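Local coordinates for protein propionate kinase (Francisella tularensis subsp. tularensis, PDB 3KHY) that probably catalyses the reversible transfer of a phosphoryl group from ATP to acetate, or to propionate as its name suggests, with magnesium as cofactor, at residues H164-T176 against S215-G227. Sequence-based numbering, arbitrary orientation.
Sequences HKHNIRKYGAHGT and SIDTSMGLTPLDG
Asp217, near the end of edge strand 214-218, meets Lys170 through a long salt bridge (OD1 to NZ, 3.7 Å), and water 1 links the same two atoms; its other oxygen is held by Tyr310 and by Lys302 of the second subunit. One residue on, the Thr218 carbonyl makes the shorter contact, accepting from Lys170 NZ at 2.6 Å almost in line with its C=O. A bend in the lysine chain (chi3 -83°) brings CD and CE alongside this oxygen and that of Met220, a buried carbonyl with no hydrogen-bonding partner in the model. Thr218 CG2 lies against Gly172 CA at 3.7 Å. The selenomethionine at 220 runs out past Ala173, its SE 3.6 Å from Ala173 CB and above one face of the His174 imidazole, off-centre. His174, the N-cap residue of helix 175-188 and a predicted transition-state stabilizer, is hydrogen-bonded through ND1 to Ser206. Gly221 O receives two successive amides: Gly172 N in its carbonyl plane, on a lone pair, and Tyr171 N from above that plane. Leu222 then sets CD1 at the Tyr171 ring edge, 3.8 Å from CE2, while Tyr171 OH bonds back to Asn167 O; water 2 joins Leu222 O to Gly172 O. Pro224 CG meets Ala173 CB, and the proline carbonyl is hydrogen-bonded to Arg233, another predicted stabilizer. Carbonyls, a lysine, waters and apolar side chains thus join the loop before helix 175-188 to the end of strand 214-218 and the loop after it; selenium over one face and the Ser206 bond would together limit rotation of the His174 ring beside the predicted ATP site.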
ATOM      1  N   HIS A 164      12.806  -5.435 -14.093  1.00 20.82           N
ATOM      2  CA  HIS A 164      13.311  -6.598 -14.824  1.00 22.63           C
ATOM      3  C   HIS A 164      14.797  -6.912 -14.614  1.00 25.43           C
ATOM      4  O   HIS A 164      15.144  -8.033 -14.262  1.00 30.50           O
ATOM      5  CB  HIS A 164      12.948  -6.481 -16.307  1.00 25.41           C
ATOM      6  CG  HIS A 164      11.470  -6.402 -16.538  1.00 27.66           C
ATOM      7  ND1 HIS A 164      10.647  -7.505 -16.453  1.00 27.73           N
ATOM      8  CD2 HIS A 164      10.661  -5.348 -16.799  1.00 24.06           C
ATOM      9  CE1 HIS A 164       9.399  -7.139 -16.684  1.00 29.26           C
ATOM     10  NE2 HIS A 164       9.379  -5.833 -16.889  1.00 28.81           N
ATOM     11  N   LYS A 165      15.673  -5.934 -14.798  1.00 23.76           N
ATOM     12  CA  LYS A 165      17.087  -6.195 -14.547  1.00 23.80           C
ATOM     13  C   LYS A 165      17.318  -6.493 -13.068  1.00 27.32           C
ATOM     14  O   LYS A 165      18.083  -7.383 -12.720  1.00 27.40           O
ATOM     15  CB  LYS A 165      17.950  -5.010 -14.986  1.00 22.98           C
ATOM     16  CG  LYS A 165      19.449  -5.246 -14.846  1.00 27.99           C
ATOM     17  CD  LYS A 165      20.215  -4.075 -15.437  1.00 37.61           C
ATOM     18  CE  LYS A 165      21.711  -4.230 -15.236  1.00 47.59           C
ATOM     19  NZ  LYS A 165      22.459  -3.093 -15.852  1.00 53.21           N
ATOM     20  N   HIS A 166      16.634  -5.759 -12.196  1.00 23.72           N
ATOM     21  CA  HIS A 166      16.920  -5.869 -10.771  1.00 24.46           C
ATOM     22  C   HIS A 166      15.849  -6.616  -9.979  1.00 23.64           C
ATOM     23  O   HIS A 166      15.935  -6.720  -8.756  1.00 23.99           O
ATOM     24  CB  HIS A 166      17.228  -4.488 -10.178  1.00 21.53           C
ATOM     25  CG  HIS A 166      18.415  -3.826 -10.809  1.00 25.45           C
ATOM     26  ND1 HIS A 166      18.305  -2.759 -11.681  1.00 28.60           N
ATOM     27  CD2 HIS A 166      19.737  -4.110 -10.733  1.00 22.94           C
ATOM     28  CE1 HIS A 166      19.507  -2.396 -12.088  1.00 30.30           C
ATOM     29  NE2 HIS A 166      20.394  -3.200 -11.532  1.00 25.27           N
ATOM     30  N   ASN A 167      14.854  -7.147 -10.687  1.00 23.19           N
ATOM     31  CA  ASN A 167      13.910  -8.089 -10.093  1.00 21.94           C
ATOM     32  C   ASN A 167      13.085  -7.503  -8.944  1.00 18.16           C
ATOM     33  O   ASN A 167      12.685  -8.225  -8.028  1.00 20.01           O
ATOM     34  CB  ASN A 167      14.667  -9.329  -9.615  1.00 21.82           C
ATOM     35  CG  ASN A 167      15.476  -9.970 -10.732  1.00 31.50           C
ATOM     36  OD1 ASN A 167      14.931 -10.327 -11.776  1.00 30.26           O
ATOM     37  ND2 ASN A 167      16.780 -10.098 -10.525  1.00 28.34           N
ATOM     38  N   ILE A 168      12.851  -6.194  -8.987  1.00 18.01           N
ATOM     39  CA  ILE A 168      12.051  -5.546  -7.962  1.00 14.43           C
ATOM     40  C   ILE A 168      10.583  -5.636  -8.343  1.00 18.38           C
ATOM     41  O   ILE A 168      10.154  -5.062  -9.352  1.00 16.96           O
ATOM     42  CB  ILE A 168      12.456  -4.071  -7.759  1.00 19.35           C
ATOM     43  CG1 ILE A 168      13.930  -3.987  -7.356  1.00 23.99           C
ATOM     44  CG2 ILE A 168      11.563  -3.407  -6.718  1.00 16.36           C
ATOM     45  CD1 ILE A 168      14.490  -2.576  -7.368  1.00 23.25           C
ATOM     46  N   ARG A 169       9.829  -6.369  -7.530  1.00 17.26           N
ATOM     47  CA  ARG A 169       8.389  -6.597  -7.737  1.00 12.99           C
ATOM     48  C   ARG A 169       7.845  -7.194  -6.442  1.00 16.65           C
ATOM     49  O   ARG A 169       8.607  -7.506  -5.527  1.00 13.83           O
ATOM     50  CB  ARG A 169       8.144  -7.595  -8.878  1.00 14.71           C
ATOM     51  CG  ARG A 169       8.735  -8.975  -8.563  1.00 15.15           C
ATOM     52  CD  ARG A 169       8.882  -9.905  -9.761  1.00 23.53           C
ATOM     53  NE  ARG A 169       7.615 -10.395 -10.304  1.00 30.50           N
ATOM     54  CZ  ARG A 169       7.175 -10.128 -11.534  1.00 36.35           C
ATOM     55  NH1 ARG A 169       7.907  -9.362 -12.337  1.00 40.05           N
ATOM     56  NH2 ARG A 169       6.005 -10.620 -11.967  1.00 29.75           N
ATOM     57  N   LYS A 170       6.529  -7.347  -6.365  1.00 14.13           N
ATOM     58  CA  LYS A 170       5.927  -8.037  -5.245  1.00 15.84           C
ATOM     59  C   LYS A 170       6.162  -9.545  -5.370  1.00 15.09           C
ATOM     60  O   LYS A 170       5.863 -10.132  -6.415  1.00 15.57           O
ATOM     61  CB  LYS A 170       4.424  -7.756  -5.217  1.00 13.11           C
ATOM     62  CG  LYS A 170       3.674  -8.568  -4.144  1.00 14.74           C
ATOM     63  CD  LYS A 170       2.199  -8.207  -4.146  1.00 16.35           C
ATOM     64  CE  LYS A 170       1.996  -6.939  -3.327  1.00 22.28           C
ATOM     65  NZ  LYS A 170       0.585  -6.661  -3.057  1.00 34.20           N
ATOM     66  N   TYR A 171       6.709 -10.157  -4.319  1.00 15.73           N
ATOM     67  CA  TYR A 171       6.815 -11.621  -4.224  1.00 17.60           C
ATOM     68  C   TYR A 171       5.880 -12.205  -3.169  1.00 18.67           C
ATOM     69  O   TYR A 171       5.443 -13.346  -3.287  1.00 15.34           O
ATOM     70  CB  TYR A 171       8.250 -12.051  -3.883  1.00 16.17           C
ATOM     71  CG  TYR A 171       9.228 -11.716  -4.971  1.00 15.41           C
ATOM     72  CD1 TYR A 171       9.372 -12.541  -6.075  1.00 18.65           C
ATOM     73  CD2 TYR A 171       9.991 -10.560  -4.913  1.00 13.86           C
ATOM     74  CE1 TYR A 171      10.257 -12.224  -7.104  1.00 21.58           C
ATOM     75  CE2 TYR A 171      10.881 -10.242  -5.928  1.00 14.35           C
ATOM     76  CZ  TYR A 171      11.009 -11.077  -7.019  1.00 17.52           C
ATOM     77  OH  TYR A 171      11.894 -10.753  -8.036  1.00 19.87           O
ATOM     78  N   GLY A 172       5.598 -11.438  -2.123  1.00 16.23           N
ATOM     79  CA  GLY A 172       4.813 -11.953  -1.011  1.00 14.39           C
ATOM     80  C   GLY A 172       5.609 -12.948  -0.183  1.00 19.22           C
ATOM     81  O   GLY A 172       6.790 -13.186  -0.465  1.00 16.06           O
ATOM     82  N   ALA A 173       4.981 -13.501   0.857  1.00 13.47           N
ATOM     83  CA  ALA A 173       5.587 -14.576   1.646  1.00 16.39           C
ATOM     84  C   ALA A 173       4.496 -15.328   2.409  1.00 17.88           C
ATOM     85  O   ALA A 173       3.320 -15.221   2.051  1.00 16.29           O
ATOM     86  CB  ALA A 173       6.688 -14.029   2.589  1.00 14.74           C
ATOM     87  N   HIS A 174       4.865 -16.060   3.463  1.00 12.85           N
ATOM     88  CA  HIS A 174       3.942 -17.002   4.102  1.00 14.41           C
ATOM     89  C   HIS A 174       3.338 -17.965   3.077  1.00 15.04           C
ATOM     90  O   HIS A 174       2.277 -18.543   3.312  1.00 16.13           O
ATOM     91  CB  HIS A 174       2.792 -16.267   4.810  1.00 13.70           C
ATOM     92  CG  HIS A 174       3.182 -15.632   6.109  1.00 13.42           C
ATOM     93  ND1 HIS A 174       2.517 -14.540   6.627  1.00 18.62           N
ATOM     94  CD2 HIS A 174       4.151 -15.943   7.004  1.00 20.23           C
ATOM     95  CE1 HIS A 174       3.066 -14.200   7.780  1.00 25.14           C
ATOM     96  NE2 HIS A 174       4.059 -15.035   8.033  1.00 26.01           N
ATOM     97  N   GLY A 175       4.003 -18.128   1.940  1.00 16.95           N
ATOM     98  CA  GLY A 175       3.449 -18.920   0.850  1.00 14.66           C
ATOM     99  C   GLY A 175       3.104 -20.349   1.235  1.00 19.41           C
ATOM    100  O   GLY A 175       2.091 -20.887   0.800  1.00 18.93           O
ATOM    101  N   THR A 176       3.940 -20.965   2.063  1.00 14.97           N
ATOM    102  CA  THR A 176       3.715 -22.349   2.463  1.00 15.48           C
ATOM    103  C   THR A 176       2.482 -22.466   3.368  1.00 18.81           C
ATOM    104  O   THR A 176       1.756 -23.449   3.305  1.00 18.40           O
ATOM    105  CB  THR A 176       4.981 -22.933   3.124  1.00 21.65           C
ATOM    106  OG1 THR A 176       6.044 -22.933   2.155  1.00 21.74           O
ATOM    107  CG2 THR A 176       4.742 -24.352   3.603  1.00 25.56           C
ATOM    108  N   SER A 215      -2.837 -18.513  -5.790  1.00 12.52           N
ATOM    109  CA  SER A 215      -2.646 -17.140  -5.325  1.00 16.16           C
ATOM    110  C   SER A 215      -2.767 -16.162  -6.506  1.00 16.57           C
ATOM    111  O   SER A 215      -2.144 -16.358  -7.548  1.00 19.61           O
ATOM    112  CB  SER A 215      -1.271 -16.990  -4.653  1.00 12.33           C
ATOM    113  OG  SER A 215      -1.026 -15.627  -4.309  1.00 15.89           O
ATOM    114  N   ILE A 216      -3.592 -15.128  -6.353  1.00 13.84           N
ATOM    115  CA  ILE A 216      -3.726 -14.102  -7.375  1.00 12.83           C
ATOM    116  C   ILE A 216      -3.254 -12.739  -6.865  1.00 14.87           C
ATOM    117  O   ILE A 216      -2.922 -11.861  -7.654  1.00 14.52           O
ATOM    118  CB  ILE A 216      -5.184 -14.010  -7.904  1.00 13.06           C
ATOM    119  CG1 ILE A 216      -5.257 -13.163  -9.172  1.00 17.66           C
ATOM    120  CG2 ILE A 216      -6.127 -13.435  -6.842  1.00 14.23           C
ATOM    121  CD1 ILE A 216      -6.622 -13.249  -9.858  1.00 21.95           C
ATOM    122  N   ASP A 217      -3.224 -12.560  -5.542  1.00 11.48           N
ATOM    123  CA  ASP A 217      -2.759 -11.296  -4.955  1.00 13.83           C
ATOM    124  C   ASP A 217      -2.415 -11.587  -3.499  1.00 12.21           C
ATOM    125  O   ASP A 217      -2.961 -12.505  -2.906  1.00 12.86           O
ATOM    126  CB  ASP A 217      -3.859 -10.233  -5.067  1.00 11.65           C
ATOM    127  CG  ASP A 217      -3.334  -8.789  -4.957  1.00 13.39           C
ATOM    128  OD1 ASP A 217      -2.148  -8.557  -4.623  1.00 11.13           O
ATOM    129  OD2 ASP A 217      -4.151  -7.874  -5.185  1.00 14.05           O
ATOM    130  N   THR A 218      -1.494 -10.820  -2.932  1.00 10.60           N
ATOM    131  CA  THR A 218      -1.099 -11.028  -1.553  1.00 13.36           C
ATOM    132  C   THR A 218      -0.492  -9.746  -1.018  1.00 13.67           C
ATOM    133  O   THR A 218      -0.063  -8.874  -1.796  1.00 11.71           O
ATOM    134  CB  THR A 218      -0.108 -12.200  -1.443  1.00 13.19           C
ATOM    135  OG1 THR A 218       0.063 -12.548  -0.079  1.00 14.06           O
ATOM    136  CG2 THR A 218       1.241 -11.826  -2.066  1.00 15.17           C
ATOM    137  N   SER A 219      -0.434  -9.634   0.306  1.00 13.74           N
ATOM    138  CA  SER A 219      -0.162  -8.344   0.950  1.00 14.50           C
ATOM    139  C   SER A 219       1.317  -8.005   1.194  1.00 10.88           C
ATOM    140  O   SER A 219       1.684  -6.826   1.216  1.00 11.95           O
ATOM    141  CB  SER A 219      -0.973  -8.211   2.241  1.00  9.87           C
ATOM    142  OG  SER A 219      -0.522  -9.127   3.218  1.00 13.11           O
HETATM  143  N   MSE A 220       2.170  -9.014   1.385  1.00  9.99           N
HETATM  144  CA  MSE A 220       3.610  -8.731   1.531  1.00 15.12           C
HETATM  145  C   MSE A 220       4.215  -8.342   0.181  1.00 15.55           C
HETATM  146  O   MSE A 220       3.573  -8.503  -0.840  1.00 14.54           O
HETATM  147  CB  MSE A 220       4.354  -9.904   2.171  1.00  9.40           C
HETATM  148  CG  MSE A 220       4.111  -9.989   3.678  1.00  9.99           C
HETATM  149 SE   MSE A 220       4.663 -11.696   4.418  0.90 20.85          SE
HETATM  150  CE  MSE A 220       4.643 -11.215   6.322  1.00 12.58           C
ATOM    151  N   GLY A 221       5.430  -7.806   0.161  1.00 12.84           N
ATOM    152  CA  GLY A 221       5.913  -7.212  -1.077  1.00 15.45           C
ATOM    153  C   GLY A 221       7.168  -7.873  -1.593  1.00 15.36           C
ATOM    154  O   GLY A 221       7.216  -9.095  -1.770  1.00 19.48           O
ATOM    155  N   LEU A 222       8.180  -7.057  -1.840  1.00 15.82           N
ATOM    156  CA  LEU A 222       9.520  -7.558  -2.150  1.00 15.19           C
ATOM    157  C   LEU A 222       9.996  -8.450  -1.016  1.00 17.01           C
ATOM    158  O   LEU A 222      10.532  -9.537  -1.245  1.00 14.20           O
ATOM    159  CB  LEU A 222      10.483  -6.380  -2.321  1.00 13.90           C
ATOM    160  CG  LEU A 222      11.944  -6.645  -2.712  1.00 17.68           C
ATOM    161  CD1 LEU A 222      12.018  -7.085  -4.161  1.00 19.76           C
ATOM    162  CD2 LEU A 222      12.749  -5.368  -2.514  1.00 20.27           C
ATOM    163  N   THR A 223       9.784  -7.982   0.214  1.00 19.61           N
ATOM    164  CA  THR A 223      10.132  -8.739   1.416  1.00 18.50           C
ATOM    165  C   THR A 223       8.905  -8.860   2.321  1.00 15.26           C
ATOM    166  O   THR A 223       7.860  -8.288   2.019  1.00 15.74           O
ATOM    167  CB  THR A 223      11.250  -8.046   2.213  1.00 21.02           C
ATOM    168  OG1 THR A 223      10.684  -7.001   3.011  1.00 19.34           O
ATOM    169  CG2 THR A 223      12.329  -7.484   1.285  1.00 15.85           C
ATOM    170  N   PRO A 224       9.031  -9.589   3.448  1.00 18.87           N
ATOM    171  CA  PRO A 224       7.915  -9.716   4.400  1.00 15.74           C
ATOM    172  C   PRO A 224       7.639  -8.472   5.274  1.00 16.19           C
ATOM    173  O   PRO A 224       6.881  -8.578   6.241  1.00 16.98           O
ATOM    174  CB  PRO A 224       8.344 -10.903   5.295  1.00 14.88           C
ATOM    175  CG  PRO A 224       9.406 -11.637   4.485  1.00 18.45           C
ATOM    176  CD  PRO A 224      10.119 -10.538   3.747  1.00 17.47           C
ATOM    177  N   LEU A 225       8.229  -7.326   4.948  1.00 17.21           N
ATOM    178  CA  LEU A 225       7.934  -6.078   5.672  1.00 15.46           C
ATOM    179  C   LEU A 225       6.572  -5.446   5.316  1.00 17.31           C
ATOM    180  O   LEU A 225       5.942  -4.806   6.157  1.00 18.66           O
ATOM    181  CB  LEU A 225       9.033  -5.050   5.409  1.00 16.07           C
ATOM    182  CG  LEU A 225       8.787  -3.638   5.949  1.00 19.13           C
ATOM    183  CD1 LEU A 225       8.660  -3.652   7.473  1.00 20.07           C
ATOM    184  CD2 LEU A 225       9.908  -2.719   5.513  1.00 19.51           C
ATOM    185  N   ASP A 226       6.126  -5.618   4.075  1.00 13.10           N
ATOM    186  CA  ASP A 226       4.985  -4.843   3.561  1.00 15.98           C
ATOM    187  C   ASP A 226       3.614  -5.421   3.924  1.00 11.92           C
ATOM    188  O   ASP A 226       3.483  -6.612   4.259  1.00 13.70           O
ATOM    189  CB  ASP A 226       5.071  -4.741   2.041  1.00 12.56           C
ATOM    190  CG  ASP A 226       4.366  -3.500   1.485  1.00 19.17           C
ATOM    191  OD1 ASP A 226       3.932  -2.620   2.275  1.00 15.88           O
ATOM    192  OD2 ASP A 226       4.256  -3.407   0.247  1.00 22.15           O
ATOM    193  N   GLY A 227       2.591  -4.577   3.826  1.00 16.03           N
ATOM    194  CA  GLY A 227       1.214  -5.021   3.943  1.00  9.99           C
ATOM    195  C   GLY A 227       0.548  -4.763   5.284  1.00 12.11           C
ATOM    196  O   GLY A 227       0.400  -3.607   5.716  1.00 12.73           O
TER
HETATM  197  O   HOH W   1      -1.096  -6.011  -5.775  1.00 30.33           O
HETATM  198  O   HOH W   2       9.128 -11.848   0.307  1.00 21.58           O
HETATM  199  O   HOH W   3       2.266 -12.344   1.470  1.00 12.46           O